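Local coordinates for protein tRNA (guanine(26)-N(2))-dimethyltransferase (Pyrococcus horikoshii, PDB 2DUL) that transfers two methyl groups from S-adenosyl-L-methionine to the N2 amino group of guanine 26 in tRNA, at residues A33-I38 / L219-D224; V39-N44 / S288-E293; G141-F146 / V162-G167. All coordinates share one frame; numbering follows the deposited sequence.

Interaction 1 (A33-I38 / L219-D224)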
ATOM      1  N   ALA A  33      -8.686  -7.451   8.122  1.00 28.16           N
ATOM      2  CA  ALA A  33      -9.991  -7.224   7.516  1.00 26.76           C
ATOM      3  C   ALA A  33     -10.085  -5.770   7.056  1.00 27.60           C
ATOM      4  O   ALA A  33     -10.734  -5.471   6.052  1.00 25.84           O
ATOM      5  CB  ALA A  33     -11.099  -7.531   8.518  1.00 26.47           C
ATOM      6  N   LEU A  34      -9.440  -4.870   7.801  1.00 27.50           N
ATOM      7  CA  LEU A  34      -9.429  -3.447   7.463  1.00 28.18           C
ATOM      8  C   LEU A  34      -8.718  -3.260   6.123  1.00 28.45           C
ATOM      9  O   LEU A  34      -9.198  -2.543   5.246  1.00 28.59           O
ATOM     10  CB  LEU A  34      -8.690  -2.643   8.542  1.00 29.85           C
ATOM     11  CG  LEU A  34      -8.385  -1.177   8.217  1.00 31.56           C
ATOM     12  CD1 LEU A  34      -9.683  -0.412   8.035  1.00 31.93           C
ATOM     13  CD2 LEU A  34      -7.553  -0.555   9.330  1.00 33.93           C
ATOM     14  N   ASN A  35      -7.565  -3.906   5.986  1.00 28.43           N
ATOM     15  CA  ASN A  35      -6.772  -3.846   4.763  1.00 29.71           C
ATOM     16  C   ASN A  35      -7.637  -4.285   3.582  1.00 28.07           C
ATOM     17  O   ASN A  35      -7.666  -3.626   2.542  1.00 26.03           O
ATOM     18  CB  ASN A  35      -5.546  -4.762   4.900  1.00 32.37           C
ATOM     19  CG  ASN A  35      -4.683  -4.798   3.643  1.00 36.97           C
ATOM     20  OD1 ASN A  35      -5.117  -5.264   2.586  1.00 37.40           O
ATOM     21  ND2 ASN A  35      -3.449  -4.313   3.759  1.00 39.24           N
ATOM     22  N   ARG A  36      -8.353  -5.393   3.749  1.00 27.28           N
ATOM     23  CA  ARG A  36      -9.210  -5.895   2.683  1.00 25.76           C
ATOM     24  C   ARG A  36     -10.391  -4.954   2.408  1.00 25.32           C
ATOM     25  O   ARG A  36     -10.828  -4.816   1.261  1.00 23.15           O
ATOM     26  CB  ARG A  36      -9.684  -7.316   3.011  1.00 24.74           C
ATOM     27  CG  ARG A  36      -8.558  -8.355   2.926  1.00 24.90           C
ATOM     28  CD  ARG A  36      -9.058  -9.765   3.196  1.00 25.81           C
ATOM     29  NE  ARG A  36      -9.216 -10.056   4.622  1.00 24.70           N
ATOM     30  CZ  ARG A  36      -8.241 -10.487   5.419  1.00 24.99           C
ATOM     31  NH1 ARG A  36      -7.017 -10.682   4.943  1.00 24.05           N
ATOM     32  NH2 ARG A  36      -8.496 -10.741   6.697  1.00 22.76           N
ATOM     33  N   ASP A  37     -10.902  -4.293   3.448  1.00 25.29           N
ATOM     34  CA  ASP A  37     -11.996  -3.344   3.251  1.00 24.32           C
ATOM     35  C   ASP A  37     -11.519  -2.251   2.293  1.00 24.61           C
ATOM     36  O   ASP A  37     -12.227  -1.881   1.353  1.00 25.04           O
ATOM     37  CB  ASP A  37     -12.402  -2.659   4.563  1.00 26.20           C
ATOM     38  CG  ASP A  37     -13.367  -3.483   5.402  1.00 28.83           C
ATOM     39  OD1 ASP A  37     -14.094  -4.337   4.848  1.00 27.68           O
ATOM     40  OD2 ASP A  37     -13.410  -3.248   6.628  1.00 31.13           O
ATOM     41  N   ILE A  38     -10.322  -1.731   2.557  1.00 22.46           N
ATOM     42  CA  ILE A  38      -9.747  -0.658   1.748  1.00 23.31           C
ATOM     43  C   ILE A  38      -9.672  -1.040   0.276  1.00 22.05           C
ATOM     44  O   ILE A  38     -10.103  -0.277  -0.592  1.00 20.78           O
ATOM     45  CB  ILE A  38      -8.323  -0.268   2.250  1.00 23.08           C
ATOM     46  CG1 ILE A  38      -8.379   0.126   3.727  1.00 25.28           C
ATOM     47  CG2 ILE A  38      -7.766   0.890   1.428  1.00 21.52           C
ATOM     48  CD1 ILE A  38      -9.318   1.273   4.025  1.00 24.78           C
ATOM     49  N   LEU A 219      -2.933   5.279  -4.163  1.00 18.59           N
ATOM     50  CA  LEU A 219      -2.996   5.421  -2.718  1.00 19.37           C
ATOM     51  C   LEU A 219      -1.901   4.593  -2.071  1.00 18.85           C
ATOM     52  O   LEU A 219      -1.757   3.411  -2.366  1.00 17.69           O
ATOM     53  CB  LEU A 219      -4.355   4.942  -2.198  1.00 20.58           C
ATOM     54  CG  LEU A 219      -4.482   4.782  -0.677  1.00 19.36           C
ATOM     55  CD1 LEU A 219      -4.323   6.137  -0.003  1.00 20.18           C
ATOM     56  CD2 LEU A 219      -5.830   4.168  -0.337  1.00 21.15           C
ATOM     57  N   ALA A 220      -1.122   5.223  -1.201  1.00 19.09           N
ATOM     58  CA  ALA A 220      -0.059   4.522  -0.490  1.00 19.75           C
ATOM     59  C   ALA A 220      -0.126   5.029   0.938  1.00 21.12           C
ATOM     60  O   ALA A 220      -0.223   6.235   1.172  1.00 22.10           O
ATOM     61  CB  ALA A 220       1.293   4.826  -1.104  1.00 18.22           C
ATOM     62  N   TYR A 221      -0.076   4.110   1.895  1.00 21.16           N
ATOM     63  CA  TYR A 221      -0.176   4.506   3.286  1.00 20.83           C
ATOM     64  C   TYR A 221       0.472   3.506   4.230  1.00 22.40           C
ATOM     65  O   TYR A 221       0.862   2.411   3.827  1.00 21.90           O
ATOM     66  CB  TYR A 221      -1.657   4.683   3.649  1.00 22.30           C
ATOM     67  CG  TYR A 221      -2.472   3.406   3.599  1.00 23.71           C
ATOM     68  CD1 TYR A 221      -2.570   2.577   4.718  1.00 23.70           C
ATOM     69  CD2 TYR A 221      -3.141   3.020   2.436  1.00 24.83           C
ATOM     70  CE1 TYR A 221      -3.313   1.397   4.682  1.00 24.84           C
ATOM     71  CE2 TYR A 221      -3.888   1.835   2.388  1.00 25.89           C
ATOM     72  CZ  TYR A 221      -3.968   1.032   3.520  1.00 26.51           C
ATOM     73  OH  TYR A 221      -4.699  -0.135   3.492  1.00 26.32           O
ATOM     74  N   TYR A 222       0.587   3.910   5.490  1.00 22.05           N
ATOM     75  CA  TYR A 222       1.156   3.075   6.536  1.00 22.76           C
ATOM     76  C   TYR A 222       0.059   2.836   7.569  1.00 24.35           C
ATOM     77  O   TYR A 222      -0.724   3.739   7.866  1.00 22.23           O
ATOM     78  CB  TYR A 222       2.329   3.783   7.216  1.00 23.72           C
ATOM     79  CG  TYR A 222       2.789   3.088   8.475  1.00 24.91           C
ATOM     80  CD1 TYR A 222       3.625   1.977   8.414  1.00 25.96           C
ATOM     81  CD2 TYR A 222       2.333   3.506   9.726  1.00 27.33           C
ATOM     82  CE1 TYR A 222       3.996   1.293   9.566  1.00 28.87           C
ATOM     83  CE2 TYR A 222       2.694   2.826  10.886  1.00 28.32           C
ATOM     84  CZ  TYR A 222       3.525   1.722  10.798  1.00 28.20           C
ATOM     85  OH  TYR A 222       3.877   1.035  11.935  1.00 30.22           O
ATOM     86  N   LYS A 223       0.005   1.626   8.114  1.00 24.43           N
ATOM     87  CA  LYS A 223      -0.995   1.302   9.122  1.00 27.12           C
ATOM     88  C   LYS A 223      -0.601   0.084   9.941  1.00 27.08           C
ATOM     89  O   LYS A 223      -0.380  -0.999   9.400  1.00 25.41           O
ATOM     90  CB  LYS A 223      -2.357   1.045   8.470  1.00 28.45           C
ATOM     91  CG  LYS A 223      -3.503   0.841   9.463  1.00 31.26           C
ATOM     92  CD  LYS A 223      -3.842   2.138  10.183  1.00 32.86           C
ATOM     93  CE  LYS A 223      -5.115   2.008  11.013  1.00 35.24           C
ATOM     94  NZ  LYS A 223      -4.935   1.118  12.189  1.00 34.71           N
ATOM     95  N   ASP A 224      -0.510   0.281  11.250  1.00 29.82           N
ATOM     96  CA  ASP A 224      -0.182  -0.787  12.184  1.00 30.73           C
ATOM     97  C   ASP A 224       0.918  -1.729  11.702  1.00 30.54           C
ATOM     98  O   ASP A 224       0.703  -2.929  11.541  1.00 30.04           O
ATOM     99  CB  ASP A 224      -1.441  -1.594  12.509  1.00 33.43           C
ATOM    100  CG  ASP A 224      -1.314  -2.374  13.805  1.00 36.40           C
ATOM    101  OD1 ASP A 224      -2.177  -3.235  14.075  1.00 37.42           O
ATOM    102  OD2 ASP A 224      -0.351  -2.119  14.559  1.00 37.20           O
TER
HETATM  103  O   HOH W   1      -5.416  -2.124   1.810  1.00 29.19           O
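Leu219 meets Ile38 methyl to methyl: its CD2 lies 4.2 Å from Ile38 CG2, a loose apolar touch at the start of segment 219-224. The compact apolar branches of a leucine suit this buried place, where Ile312 of helix 302-314 touches the same side chain.

Two residues on, Tyr221 spans the gap to the helix with its ring and hydroxyl. Its CG sits between the backbone N and the carbonyl carbon (chi1 65°), the crowded position for a side chain, and the ring extends from there to the helix. The ring and Ile38 cross obliquely, with Ile38 CG2 4.1 Å from Tyr221 CE2 and Ile38 CG1 3.7 Å from Tyr221 OH. Tyrosine suits the place because its ring packs on Ile38 while its hydroxyl reaches a water, which lies 2.7 Å from Tyr221 OH and donates to Asn35 O at 2.8 Å. The side-chain OD1 of Asn35 accepts a hydrogen bond from Arg61 NH2, on a residue predicted to bind S-adenosyl-L-methionine.

This is the layered architecture of a class I methyltransferase, in which helices pack on a central sheet. Helix 33-46 leads into strand 50-53 in the middle of that sheet, whereas 213-223 is an edge strand, hydrogen-bonded to its antiparallel neighbour 226-235. The axes of the short segments 33-38 and 219-223 run nearly antiparallel (164°), 11.5 Å apart, and every second residue of the strand faces the helix.

Lys223 is the last of these. Its CB lies in the plane of the Tyr221 ring, at the edge. The chain bends at chi2 (70°) and crosses Leu34 at about a right angle, CE coming to 3.9 Å from Leu34 CD2. A lysine fits this partly exposed end because its CE methylene can rest on the leucine while NZ continues past it.

Interaction 2 (V39-N44 / S288-E293)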
ATOM      1  N   VAL A  39      -9.132  -2.220  -0.011  1.00 22.53           N
ATOM      2  CA  VAL A  39      -9.024  -2.646  -1.399  1.00 23.16           C
ATOM      3  C   VAL A  39     -10.416  -2.842  -2.013  1.00 23.05           C
ATOM      4  O   VAL A  39     -10.639  -2.504  -3.181  1.00 22.78           O
ATOM      5  CB  VAL A  39      -8.147  -3.936  -1.539  1.00 24.10           C
ATOM      6  CG1 VAL A  39      -8.714  -5.070  -0.715  1.00 26.58           C
ATOM      7  CG2 VAL A  39      -8.038  -4.328  -3.005  1.00 24.03           C
ATOM      8  N   VAL A  40     -11.355  -3.366  -1.230  1.00 22.07           N
ATOM      9  CA  VAL A  40     -12.721  -3.561  -1.717  1.00 22.40           C
ATOM     10  C   VAL A  40     -13.303  -2.206  -2.120  1.00 23.23           C
ATOM     11  O   VAL A  40     -13.944  -2.076  -3.167  1.00 23.43           O
ATOM     12  CB  VAL A  40     -13.623  -4.208  -0.629  1.00 23.30           C
ATOM     13  CG1 VAL A  40     -15.102  -4.000  -0.958  1.00 22.82           C
ATOM     14  CG2 VAL A  40     -13.326  -5.697  -0.543  1.00 24.08           C
ATOM     15  N   VAL A  41     -13.065  -1.194  -1.290  1.00 22.87           N
ATOM     16  CA  VAL A  41     -13.561   0.146  -1.579  1.00 21.62           C
ATOM     17  C   VAL A  41     -12.949   0.663  -2.874  1.00 21.86           C
ATOM     18  O   VAL A  41     -13.654   1.155  -3.757  1.00 21.56           O
ATOM     19  CB  VAL A  41     -13.222   1.126  -0.437  1.00 22.41           C
ATOM     20  CG1 VAL A  41     -13.560   2.558  -0.857  1.00 22.05           C
ATOM     21  CG2 VAL A  41     -14.004   0.749   0.815  1.00 21.90           C
ATOM     22  N   LEU A  42     -11.632   0.530  -2.984  1.00 22.24           N
ATOM     23  CA  LEU A  42     -10.913   0.985  -4.165  1.00 22.61           C
ATOM     24  C   LEU A  42     -11.411   0.318  -5.439  1.00 22.00           C
ATOM     25  O   LEU A  42     -11.640   0.987  -6.449  1.00 22.94           O
ATOM     26  CB  LEU A  42      -9.410   0.728  -4.000  1.00 22.20           C
ATOM     27  CG  LEU A  42      -8.526   1.196  -5.163  1.00 26.00           C
ATOM     28  CD1 LEU A  42      -8.732   2.691  -5.389  1.00 24.67           C
ATOM     29  CD2 LEU A  42      -7.062   0.894  -4.866  1.00 24.57           C
ATOM     30  N   LEU A  43     -11.584  -0.999  -5.396  1.00 21.41           N
ATOM     31  CA  LEU A  43     -12.038  -1.729  -6.571  1.00 23.21           C
ATOM     32  C   LEU A  43     -13.427  -1.295  -7.023  1.00 23.91           C
ATOM     33  O   LEU A  43     -13.756  -1.397  -8.205  1.00 24.16           O
ATOM     34  CB  LEU A  43     -12.003  -3.241  -6.314  1.00 22.99           C
ATOM     35  CG  LEU A  43     -10.710  -3.957  -6.741  1.00 25.18           C
ATOM     36  CD1 LEU A  43      -9.487  -3.193  -6.272  1.00 25.53           C
ATOM     37  CD2 LEU A  43     -10.711  -5.372  -6.187  1.00 24.68           C
ATOM     38  N   ASN A  44     -14.236  -0.805  -6.088  1.00 23.76           N
ATOM     39  CA  ASN A  44     -15.578  -0.345  -6.421  1.00 26.08           C
ATOM     40  C   ASN A  44     -15.535   1.004  -7.127  1.00 27.55           C
ATOM     41  O   ASN A  44     -16.552   1.489  -7.622  1.00 28.99           O
ATOM     42  CB  ASN A  44     -16.437  -0.268  -5.160  1.00 26.95           C
ATOM     43  CG  ASN A  44     -17.159  -1.569  -4.878  1.00 27.73           C
ATOM     44  OD1 ASN A  44     -18.093  -1.931  -5.591  1.00 26.91           O
ATOM     45  ND2 ASN A  44     -16.722  -2.288  -3.848  1.00 28.57           N
ATOM     46  N   SER A 288     -10.948  10.797  -2.448  1.00 27.24           N
ATOM     47  CA  SER A 288     -12.129  11.548  -2.041  1.00 29.36           C
ATOM     48  C   SER A 288     -13.325  10.639  -2.325  1.00 29.01           C
ATOM     49  O   SER A 288     -14.214  10.483  -1.487  1.00 29.02           O
ATOM     50  CB  SER A 288     -12.240  12.850  -2.842  1.00 31.47           C
ATOM     51  OG  SER A 288     -13.320  13.643  -2.383  1.00 35.02           O
ATOM     52  N   LYS A 289     -13.327  10.026  -3.506  1.00 29.20           N
ATOM     53  CA  LYS A 289     -14.399   9.111  -3.891  1.00 29.03           C
ATOM     54  C   LYS A 289     -14.455   7.902  -2.961  1.00 28.47           C
ATOM     55  O   LYS A 289     -15.533   7.386  -2.668  1.00 29.52           O
ATOM     56  CB  LYS A 289     -14.204   8.614  -5.325  1.00 29.62           C
ATOM     57  CG  LYS A 289     -14.514   9.627  -6.412  1.00 32.71           C
ATOM     58  CD  LYS A 289     -14.613   8.936  -7.767  1.00 34.78           C
ATOM     59  CE  LYS A 289     -15.035   9.892  -8.872  1.00 36.90           C
ATOM     60  NZ  LYS A 289     -14.020  10.950  -9.117  1.00 39.83           N
ATOM     61  N   MET A 290     -13.289   7.446  -2.510  1.00 26.55           N
ATOM     62  CA  MET A 290     -13.208   6.295  -1.617  1.00 26.27           C
ATOM     63  C   MET A 290     -13.925   6.537  -0.292  1.00 27.25           C
ATOM     64  O   MET A 290     -14.604   5.648   0.226  1.00 28.14           O
ATOM     65  CB  MET A 290     -11.742   5.931  -1.356  1.00 26.43           C
ATOM     66  CG  MET A 290     -11.047   5.291  -2.551  1.00 26.16           C
ATOM     67  SD  MET A 290      -9.341   4.812  -2.186  1.00 24.44           S
ATOM     68  CE  MET A 290      -9.587   3.389  -1.080  1.00 24.49           C
ATOM     69  N   VAL A 291     -13.773   7.735   0.262  1.00 27.66           N
ATOM     70  CA  VAL A 291     -14.432   8.061   1.523  1.00 28.46           C
ATOM     71  C   VAL A 291     -15.940   7.911   1.351  1.00 29.15           C
ATOM     72  O   VAL A 291     -16.621   7.336   2.201  1.00 29.16           O
ATOM     73  CB  VAL A 291     -14.120   9.510   1.969  1.00 29.84           C
ATOM     74  CG1 VAL A 291     -14.981   9.885   3.174  1.00 31.27           C
ATOM     75  CG2 VAL A 291     -12.649   9.635   2.327  1.00 27.87           C
ATOM     76  N   LYS A 292     -16.445   8.418   0.231  1.00 29.49           N
ATOM     77  CA  LYS A 292     -17.868   8.372  -0.081  1.00 32.32           C
ATOM     78  C   LYS A 292     -18.336   6.943  -0.343  1.00 32.93           C
ATOM     79  O   LYS A 292     -19.382   6.520   0.157  1.00 32.92           O
ATOM     80  CB  LYS A 292     -18.148   9.263  -1.297  1.00 34.68           C
ATOM     81  CG  LYS A 292     -19.619   9.493  -1.616  1.00 40.03           C
ATOM     82  CD  LYS A 292     -20.215   8.350  -2.415  1.00 42.90           C
ATOM     83  CE  LYS A 292     -21.605   8.703  -2.913  1.00 44.10           C
ATOM     84  NZ  LYS A 292     -22.164   7.619  -3.769  1.00 46.23           N
ATOM     85  N   GLU A 293     -17.559   6.202  -1.128  1.00 31.97           N
ATOM     86  CA  GLU A 293     -17.903   4.821  -1.445  1.00 32.97           C
ATOM     87  C   GLU A 293     -17.921   3.983  -0.170  1.00 32.61           C
ATOM     88  O   GLU A 293     -18.799   3.139   0.017  1.00 32.16           O
ATOM     89  CB  GLU A 293     -16.889   4.229  -2.429  1.00 33.41           C
ATOM     90  CG  GLU A 293     -17.166   2.774  -2.808  1.00 37.13           C
ATOM     91  CD  GLU A 293     -18.404   2.614  -3.678  1.00 40.32           C
ATOM     92  OE1 GLU A 293     -18.806   1.459  -3.943  1.00 40.71           O
ATOM     93  OE2 GLU A 293     -18.969   3.642  -4.106  1.00 41.26           O
TER
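Val41 and Met290 stand at the crossing of two helices, and apolar packing carries most of the contact. The axes of the short segments 39-44 and 288-293 approach to 9.2 Å at an angle of 110°, close enough for a small beta-branched residue to sit directly on the opposing backbone. Val41 CG1, anti to its own backbone N, presses to 3.4 Å from Met290 O and also meets the CB atoms of Met290 and Glu293. Met290 touches this valine with CB and CG and then runs on to Leu42. Its chain bends at chi3 (71°), and the flexible thioether ends against the leucine, with SD 3.9 Å from Leu42 CD1 and CE 4.0 Å from Leu42 CB. Helix 33-46 packs on the class I methyltransferase sheet, where Val39 and Leu43 touch Phe134 of strand 132-137, and helix 284-295 lies against it here.

The polar residues meet differently. Asn44 and Glu293 cross at about a right angle, yet no hydrogen bond joins them: Glu293 OE1 comes to 3.2 Å from Asn44 CB, and the amide and carboxylate planes are 30° apart. Asn44 ND2 donates to Val40 O at 2.9 Å, from above the carbonyl plane, and also to Glu68 O. Val40 O is gripped twice, since Asn44 N reaches it from the opposite face.

The two helices are therefore joined by fit of shape and not by directed bonds. One hydrogen bond of Asn44 ND2, to Glu68 O, ties helix 33-46 to helix 60-68; the other stays within its own helix. Glu293 is partly exposed, so its carboxylate is probably solvated in part by water.

Interaction 3 (G141-F146 / V162-G167)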
ATOM      1  N   GLY A 141       5.475 -10.892   4.962  1.00 36.95           N
ATOM      2  CA  GLY A 141       6.706 -10.125   4.984  1.00 33.60           C
ATOM      3  C   GLY A 141       6.953  -9.268   3.756  1.00 32.51           C
ATOM      4  O   GLY A 141       6.208  -8.323   3.490  1.00 31.68           O
ATOM      5  N   SER A 142       8.000  -9.605   3.006  1.00 29.44           N
ATOM      6  CA  SER A 142       8.387  -8.858   1.809  1.00 27.26           C
ATOM      7  C   SER A 142       7.744  -9.356   0.511  1.00 24.66           C
ATOM      8  O   SER A 142       7.587 -10.554   0.302  1.00 25.24           O
ATOM      9  CB  SER A 142       9.911  -8.896   1.658  1.00 26.60           C
ATOM     10  OG  SER A 142      10.333  -8.222   0.486  1.00 24.80           O
ATOM     11  N   PRO A 143       7.359  -8.430  -0.378  1.00 22.17           N
ATOM     12  CA  PRO A 143       6.739  -8.794  -1.657  1.00 20.84           C
ATOM     13  C   PRO A 143       7.773  -8.786  -2.783  1.00 19.72           C
ATOM     14  O   PRO A 143       7.444  -9.042  -3.942  1.00 18.90           O
ATOM     15  CB  PRO A 143       5.722  -7.686  -1.856  1.00 21.17           C
ATOM     16  CG  PRO A 143       6.507  -6.477  -1.377  1.00 21.92           C
ATOM     17  CD  PRO A 143       7.205  -6.985  -0.112  1.00 22.17           C
ATOM     18  N   MET A 144       9.021  -8.493  -2.431  1.00 18.56           N
ATOM     19  CA  MET A 144      10.083  -8.379  -3.423  1.00 19.42           C
ATOM     20  C   MET A 144      10.391  -9.607  -4.274  1.00 20.38           C
ATOM     21  O   MET A 144      10.802  -9.465  -5.425  1.00 18.47           O
ATOM     22  CB  MET A 144      11.358  -7.847  -2.757  1.00 18.21           C
ATOM     23  CG  MET A 144      11.192  -6.440  -2.188  1.00 17.24           C
ATOM     24  SD  MET A 144      10.520  -5.292  -3.445  1.00 19.27           S
ATOM     25  CE  MET A 144      11.827  -5.353  -4.738  1.00 16.88           C
ATOM     26  N   GLU A 145      10.190 -10.810  -3.746  1.00 18.98           N
ATOM     27  CA  GLU A 145      10.459 -11.994  -4.562  1.00 22.57           C
ATOM     28  C   GLU A 145       9.370 -12.193  -5.631  1.00 20.87           C
ATOM     29  O   GLU A 145       9.526 -13.014  -6.535  1.00 20.18           O
ATOM     30  CB  GLU A 145      10.561 -13.242  -3.680  1.00 26.29           C
ATOM     31  CG  GLU A 145       9.255 -13.664  -3.041  1.00 33.58           C
ATOM     32  CD  GLU A 145       9.427 -14.783  -2.025  1.00 37.62           C
ATOM     33  OE1 GLU A 145       9.997 -15.831  -2.392  1.00 37.27           O
ATOM     34  OE2 GLU A 145       8.990 -14.609  -0.864  1.00 37.58           O
ATOM     35  N   PHE A 146       8.284 -11.422  -5.538  1.00 18.43           N
ATOM     36  CA  PHE A 146       7.169 -11.540  -6.483  1.00 17.91           C
ATOM     37  C   PHE A 146       6.912 -10.293  -7.339  1.00 17.09           C
ATOM     38  O   PHE A 146       6.139 -10.344  -8.300  1.00 16.19           O
ATOM     39  CB  PHE A 146       5.865 -11.850  -5.726  1.00 18.37           C
ATOM     40  CG  PHE A 146       5.937 -13.069  -4.844  1.00 20.09           C
ATOM     41  CD1 PHE A 146       5.987 -14.348  -5.397  1.00 19.91           C
ATOM     42  CD2 PHE A 146       5.958 -12.935  -3.459  1.00 22.75           C
ATOM     43  CE1 PHE A 146       6.057 -15.478  -4.583  1.00 21.75           C
ATOM     44  CE2 PHE A 146       6.029 -14.061  -2.631  1.00 21.20           C
ATOM     45  CZ  PHE A 146       6.080 -15.333  -3.193  1.00 21.73           C
ATOM     46  N   VAL A 162       0.335  -3.607  -3.519  1.00 22.55           N
ATOM     47  CA  VAL A 162       1.439  -4.277  -2.853  1.00 24.46           C
ATOM     48  C   VAL A 162       1.467  -3.972  -1.365  1.00 25.27           C
ATOM     49  O   VAL A 162       1.260  -2.832  -0.949  1.00 25.50           O
ATOM     50  CB  VAL A 162       2.798  -3.841  -3.453  1.00 24.70           C
ATOM     51  CG1 VAL A 162       3.912  -4.717  -2.905  1.00 25.70           C
ATOM     52  CG2 VAL A 162       2.747  -3.904  -4.979  1.00 25.02           C
ATOM     53  N   THR A 163       1.722  -5.000  -0.568  1.00 25.34           N
ATOM     54  CA  THR A 163       1.810  -4.842   0.874  1.00 26.95           C
ATOM     55  C   THR A 163       3.144  -5.384   1.365  1.00 27.10           C
ATOM     56  O   THR A 163       3.616  -6.419   0.896  1.00 28.67           O
ATOM     57  CB  THR A 163       0.691  -5.606   1.611  1.00 26.97           C
ATOM     58  OG1 THR A 163      -0.587  -5.113   1.196  1.00 29.85           O
ATOM     59  CG2 THR A 163       0.827  -5.410   3.120  1.00 29.15           C
ATOM     60  N   ALA A 164       3.761  -4.663   2.287  1.00 25.50           N
ATOM     61  CA  ALA A 164       5.013  -5.095   2.884  1.00 26.00           C
ATOM     62  C   ALA A 164       4.699  -5.168   4.371  1.00 27.20           C
ATOM     63  O   ALA A 164       4.303  -4.172   4.973  1.00 24.85           O
ATOM     64  CB  ALA A 164       6.119  -4.080   2.617  1.00 26.06           C
ATOM     65  N   THR A 165       4.851  -6.352   4.954  1.00 31.84           N
ATOM     66  CA  THR A 165       4.565  -6.549   6.372  1.00 37.76           C
ATOM     67  C   THR A 165       5.770  -6.303   7.267  1.00 39.84           C
ATOM     68  O   THR A 165       5.656  -5.655   8.308  1.00 44.11           O
ATOM     69  CB  THR A 165       4.053  -7.975   6.642  1.00 39.02           C
ATOM     70  OG1 THR A 165       2.875  -8.213   5.862  1.00 42.07           O
ATOM     71  CG2 THR A 165       3.716  -8.146   8.117  1.00 41.79           C
ATOM     72  N   ASP A 166       6.924  -6.827   6.876  1.00 40.69           N
ATOM     73  CA  ASP A 166       8.126  -6.640   7.676  1.00 41.89           C
ATOM     74  C   ASP A 166       8.651  -5.214   7.553  1.00 41.39           C
ATOM     75  O   ASP A 166       9.366  -4.876   6.607  1.00 41.46           O
ATOM     76  CB  ASP A 166       9.204  -7.645   7.260  1.00 43.25           C
ATOM     77  CG  ASP A 166      10.419  -7.601   8.167  1.00 44.36           C
ATOM     78  OD1 ASP A 166      10.280  -7.131   9.317  1.00 44.98           O
ATOM     79  OD2 ASP A 166      11.504  -8.044   7.735  1.00 44.16           O
ATOM     80  N   GLY A 167       8.285  -4.380   8.521  1.00 41.20           N
ATOM     81  CA  GLY A 167       8.715  -2.994   8.517  1.00 39.49           C
ATOM     82  C   GLY A 167      10.072  -2.766   9.158  1.00 39.49           C
ATOM     83  O   GLY A 167      10.508  -1.625   9.292  1.00 39.30           O
TER
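Pro143 lays its ring across Val162 at about a right angle, CG reaching 3.5 Å from Val162 CG1, tighter than usual carbon contact. With CG1 anti to the backbone N (chi1 -171°), that branch of the valine is the one turned to meet the proline. Farther along the strand, Ala164 CB lies 4.1 Å from Pro143 CD, its single methyl fitting beside the proline ring. An alanine in place of Pro143 would keep CB but lack CG and CD, which would probably open a gap beside Val162 and Ala164 and let the backbone turn more freely.

Gly141 binds through its backbone. Thr165 N donates to Gly141 O at 2.8 Å, an almost straight bond (164°), and Ala164 CA adds a CH...O contact to the same oxygen. Glycine fits because, at phi 104°, a beta carbon would strike the preceding carbonyl oxygen. Thr163 O and Asp166 N are buried here without a partner in the model. Each segment also starts a helix: Ser142 OG accepts from Met144 N at 3.2 Å, a capping bond, and Asp166, at the N-cap position of helix 167-170, makes a weak bond to Ala168 N.

Segment 141-146 follows strand 132-137, where class I methyltransferases carry motif IV, and leads into helix 144-153. Strand 158-164 lies between strands 132-137 and 226-235, while Tyr182 of helix 175-182 touches both Pro143 and Ala164.

Overall arrangement
Interactions 1 and 2 share helix 33-46: its first turns pack on edge strand 213-223 and its later turns on helix 284-295. They meet where Met290 CE comes to 3.9 Å from Leu219 CD2. Both are buried, yet interaction 1 adds a water bridge to its apolar touches, whereas interaction 2 has no hydrogen bond between its segments. Interaction 3 is only partly buried and joins segments close in sequence, using a direct backbone bond and tight packing of a proline ring. It reaches the same sheet as interaction 1, and Asn35 and Thr163 bring the two into touch. Interactions 2 and 3 stay apart, their centres about 23 Å from each other.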